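Local coordinates for protein phosphatidylinositol-specific phospholipase C (Listeria monocytogenes, PDB 2PLC) that is a bacterial phosphatidylinositol-specific phospholipase C, a member of the X-domain family with a TIM-barrel-type fold, at residues A[50-55]-A[89-95]. Residues are numbered along the deposited sequence; the frame is centred on the assembly and turned at random.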
ATOM      1  N   LEU A  50     -11.386  -3.340  -4.842  1.00 18.73           N
ATOM      2  CA  LEU A  50     -10.272  -3.939  -4.112  1.00 20.55           C
ATOM      3  C   LEU A  50      -9.828  -5.242  -4.741  1.00 20.84           C
ATOM      4  O   LEU A  50      -8.656  -5.428  -5.046  1.00 25.99           O
ATOM      5  CB  LEU A  50     -10.660  -4.185  -2.649  1.00 15.86           C
ATOM      6  CG  LEU A  50      -9.670  -4.914  -1.736  1.00  8.41           C
ATOM      7  CD1 LEU A  50      -8.307  -4.242  -1.756  1.00 11.42           C
ATOM      8  CD2 LEU A  50     -10.220  -4.924  -0.330  1.00 12.51           C
ATOM      9  N   TYR A  51     -10.793  -6.109  -5.008  1.00 15.81           N
ATOM     10  CA  TYR A  51     -10.493  -7.402  -5.587  1.00 17.28           C
ATOM     11  C   TYR A  51      -9.874  -7.315  -6.978  1.00 16.60           C
ATOM     12  O   TYR A  51      -8.985  -8.098  -7.318  1.00 22.71           O
ATOM     13  CB  TYR A  51     -11.746  -8.268  -5.606  1.00 22.72           C
ATOM     14  CG  TYR A  51     -11.421  -9.685  -5.969  1.00 39.03           C
ATOM     15  CD1 TYR A  51     -10.734 -10.507  -5.073  1.00 45.55           C
ATOM     16  CD2 TYR A  51     -11.703 -10.174  -7.246  1.00 49.38           C
ATOM     17  CE1 TYR A  51     -10.318 -11.792  -5.442  1.00 60.13           C
ATOM     18  CE2 TYR A  51     -11.295 -11.455  -7.635  1.00 63.15           C
ATOM     19  CZ  TYR A  51     -10.598 -12.262  -6.731  1.00 65.70           C
ATOM     20  OH  TYR A  51     -10.166 -13.526  -7.125  1.00 66.86           O
ATOM     21  N   GLN A  52     -10.339  -6.364  -7.783  1.00 22.69           N
ATOM     22  CA  GLN A  52      -9.803  -6.197  -9.128  1.00 24.59           C
ATOM     23  C   GLN A  52      -8.353  -5.730  -9.079  1.00 24.62           C
ATOM     24  O   GLN A  52      -7.540  -6.132  -9.912  1.00 31.25           O
ATOM     25  CB  GLN A  52     -10.631  -5.191  -9.917  1.00 29.78           C
ATOM     26  CG  GLN A  52     -12.072  -5.580 -10.087  1.00 38.33           C
ATOM     27  CD  GLN A  52     -12.802  -4.645 -11.014  1.00 40.73           C
ATOM     28  OE1 GLN A  52     -13.408  -5.076 -11.991  1.00 52.26           O
ATOM     29  NE2 GLN A  52     -12.737  -3.347 -10.725  1.00 35.78           N
ATOM     30  N   GLN A  53      -8.047  -4.866  -8.113  1.00 20.95           N
ATOM     31  CA  GLN A  53      -6.700  -4.330  -7.939  1.00 21.44           C
ATOM     32  C   GLN A  53      -5.712  -5.440  -7.592  1.00 18.67           C
ATOM     33  O   GLN A  53      -4.600  -5.482  -8.120  1.00 20.80           O
ATOM     34  CB  GLN A  53      -6.687  -3.275  -6.838  1.00 15.04           C
ATOM     35  CG  GLN A  53      -7.457  -2.008  -7.164  1.00 11.37           C
ATOM     36  CD  GLN A  53      -7.453  -1.027  -6.010  1.00 18.59           C
ATOM     37  OE1 GLN A  53      -6.460  -0.911  -5.290  1.00 21.26           O
ATOM     38  NE2 GLN A  53      -8.567  -0.325  -5.817  1.00 13.00           N
ATOM     39  N   LEU A  54      -6.133  -6.351  -6.720  1.00 14.42           N
ATOM     40  CA  LEU A  54      -5.282  -7.467  -6.322  1.00 17.77           C
ATOM     41  C   LEU A  54      -4.995  -8.360  -7.525  1.00 12.57           C
ATOM     42  O   LEU A  54      -3.847  -8.718  -7.771  1.00 23.77           O
ATOM     43  CB  LEU A  54      -5.930  -8.264  -5.187  1.00 15.75           C
ATOM     44  CG  LEU A  54      -6.135  -7.503  -3.869  1.00 20.30           C
ATOM     45  CD1 LEU A  54      -6.747  -8.424  -2.820  1.00 15.81           C
ATOM     46  CD2 LEU A  54      -4.813  -6.940  -3.378  1.00 14.23           C
ATOM     47  N   GLU A  55      -6.029  -8.689  -8.290  1.00 19.81           N
ATOM     48  CA  GLU A  55      -5.853  -9.520  -9.480  1.00 22.91           C
ATOM     49  C   GLU A  55      -5.024  -8.814 -10.554  1.00 21.15           C
ATOM     50  O   GLU A  55      -4.431  -9.467 -11.410  1.00 23.85           O
ATOM     51  CB  GLU A  55      -7.202  -9.934 -10.074  1.00 26.80           C
ATOM     52  CG  GLU A  55      -7.981 -10.928  -9.237  1.00 36.77           C
ATOM     53  CD  GLU A  55      -8.887 -11.818 -10.081  1.00 44.73           C
ATOM     54  OE1 GLU A  55      -9.498 -11.314 -11.057  1.00 47.29           O
ATOM     55  OE2 GLU A  55      -8.978 -13.029  -9.768  1.00 38.58           O
ATOM     56  N   ILE A  89      -9.276  -9.643   1.175  1.00 20.04           N
ATOM     57  CA  ILE A  89      -7.825  -9.860   1.170  1.00 22.50           C
ATOM     58  C   ILE A  89      -7.515 -11.324   1.461  1.00 22.10           C
ATOM     59  O   ILE A  89      -6.721 -11.965   0.771  1.00 26.70           O
ATOM     60  CB  ILE A  89      -7.116  -9.038   2.262  1.00 22.69           C
ATOM     61  CG1 ILE A  89      -7.516  -7.568   2.194  1.00 27.24           C
ATOM     62  CG2 ILE A  89      -5.616  -9.193   2.124  1.00 28.07           C
ATOM     63  CD1 ILE A  89      -7.313  -6.952   0.848  1.00 36.92           C
ATOM     64  N   THR A  90      -8.151 -11.827   2.509  1.00 22.93           N
ATOM     65  CA  THR A  90      -7.993 -13.201   2.958  1.00 25.51           C
ATOM     66  C   THR A  90      -8.395 -14.229   1.900  1.00 26.79           C
ATOM     67  O   THR A  90      -7.698 -15.224   1.711  1.00 33.14           O
ATOM     68  CB  THR A  90      -8.770 -13.398   4.255  1.00 21.30           C
ATOM     69  OG1 THR A  90      -8.080 -12.711   5.302  1.00 33.05           O
ATOM     70  CG2 THR A  90      -8.887 -14.848   4.606  1.00 41.10           C
ATOM     71  N   GLN A  91      -9.497 -13.983   1.196  1.00 26.24           N
ATOM     72  CA  GLN A  91      -9.941 -14.896   0.149  1.00 27.36           C
ATOM     73  C   GLN A  91      -8.938 -14.924  -0.997  1.00 28.79           C
ATOM     74  O   GLN A  91      -8.718 -15.968  -1.615  1.00 35.77           O
ATOM     75  CB  GLN A  91     -11.325 -14.500  -0.373  1.00 35.65           C
ATOM     76  CG  GLN A  91     -12.467 -14.885   0.555  1.00 57.09           C
ATOM     77  CD  GLN A  91     -12.508 -16.379   0.851  1.00 66.86           C
ATOM     78  OE1 GLN A  91     -12.800 -17.191  -0.031  1.00 74.85           O
ATOM     79  NE2 GLN A  91     -12.208 -16.748   2.092  1.00 68.46           N
ATOM     80  N   PHE A  92      -8.323 -13.775  -1.272  1.00 27.15           N
ATOM     81  CA  PHE A  92      -7.336 -13.671  -2.338  1.00 21.45           C
ATOM     82  C   PHE A  92      -6.076 -14.446  -1.970  1.00 19.55           C
ATOM     83  O   PHE A  92      -5.519 -15.168  -2.796  1.00 24.23           O
ATOM     84  CB  PHE A  92      -6.976 -12.209  -2.601  1.00 19.99           C
ATOM     85  CG  PHE A  92      -5.910 -12.034  -3.641  1.00 21.74           C
ATOM     86  CD1 PHE A  92      -6.220 -12.133  -4.989  1.00 18.18           C
ATOM     87  CD2 PHE A  92      -4.589 -11.806  -3.272  1.00 23.21           C
ATOM     88  CE1 PHE A  92      -5.232 -12.011  -5.958  1.00 19.42           C
ATOM     89  CE2 PHE A  92      -3.588 -11.683  -4.236  1.00 17.38           C
ATOM     90  CZ  PHE A  92      -3.913 -11.787  -5.580  1.00 18.28           C
ATOM     91  N   LEU A  93      -5.616 -14.260  -0.736  1.00 23.10           N
ATOM     92  CA  LEU A  93      -4.422 -14.944  -0.245  1.00 24.09           C
ATOM     93  C   LEU A  93      -4.623 -16.448  -0.106  1.00 29.78           C
ATOM     94  O   LEU A  93      -3.654 -17.211  -0.080  1.00 33.30           O
ATOM     95  CB  LEU A  93      -3.992 -14.360   1.096  1.00 19.40           C
ATOM     96  CG  LEU A  93      -3.422 -12.952   1.016  1.00 17.47           C
ATOM     97  CD1 LEU A  93      -3.160 -12.419   2.406  1.00 14.74           C
ATOM     98  CD2 LEU A  93      -2.151 -12.974   0.182  1.00 16.84           C
ATOM     99  N   LYS A  94      -5.883 -16.862   0.004  1.00 31.53           N
ATOM    100  CA  LYS A  94      -6.239 -18.269   0.135  1.00 29.05           C
ATOM    101  C   LYS A  94      -6.167 -18.925  -1.242  1.00 33.07           C
ATOM    102  O   LYS A  94      -5.707 -20.057  -1.384  1.00 38.48           O
ATOM    103  CB  LYS A  94      -7.656 -18.393   0.705  1.00 36.61           C
ATOM    104  CG  LYS A  94      -8.113 -19.818   0.978  1.00 52.90           C
ATOM    105  CD  LYS A  94      -9.560 -19.877   1.467  1.00 61.77           C
ATOM    106  CE  LYS A  94      -9.736 -19.199   2.824  1.00 71.02           C
ATOM    107  NZ  LYS A  94     -11.128 -19.344   3.354  1.00 70.84           N
ATOM    108  N   LYS A  95      -6.594 -18.177  -2.253  1.00 33.10           N
ATOM    109  CA  LYS A  95      -6.614 -18.642  -3.635  1.00 31.82           C
ATOM    110  C   LYS A  95      -5.210 -18.601  -4.264  1.00 33.18           C
ATOM    111  O   LYS A  95      -4.854 -19.462  -5.070  1.00 40.41           O
ATOM    112  CB  LYS A  95      -7.582 -17.771  -4.437  1.00 40.09           C
ATOM    113  CG  LYS A  95      -8.270 -18.467  -5.602  1.00 55.80           C
ATOM    114  CD  LYS A  95      -8.355 -17.543  -6.811  1.00 63.36           C
ATOM    115  CE  LYS A  95      -8.903 -16.178  -6.432  1.00 66.48           C
ATOM    116  NZ  LYS A  95      -8.229 -15.102  -7.213  1.00 64.71           N
TER
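Leu50 opens the contact by closing its isobutyl fork on the terminal methyl of Ile89, CD2 lying 3.7 Å from CD1 of Ile89, the two side chains crossing at about a right angle. Next, Tyr51, with CG trans to the backbone N (chi1 -170°), extends its ring past Phe92 toward Lys95. Its CE1 meets the edge of the Phe92 ring; Lys95 NZ, near the plane of the tyrosine ring, is modelled as a donor 2.5 Å from Tyr51 OH, a very short hydrogen bond of doubtful exact length. Leu54 fills the middle. Its CB sits over the centre of one Phe92 face, 3.8 Å from the centroid, in a CH-pi contact, while its CD1 touches Phe92 CG and also Ile89 CD1. At the end, bends along the lysine chain carry Lys95 NZ to Glu55 OE2 as well, a salt bridge of 3.4 Å whose hydrogen bond is weak. The short helix axes approach to 10.5 Å and cross at -30°. Helix 50-55 precedes strand 60-65 and helix 82-95 leads into the parallel strand 101-107, whose Ile101 touches Leu54, Ile89 and Phe92, consistent with the helix-on-strand layering of a TIM-barrel-type fold.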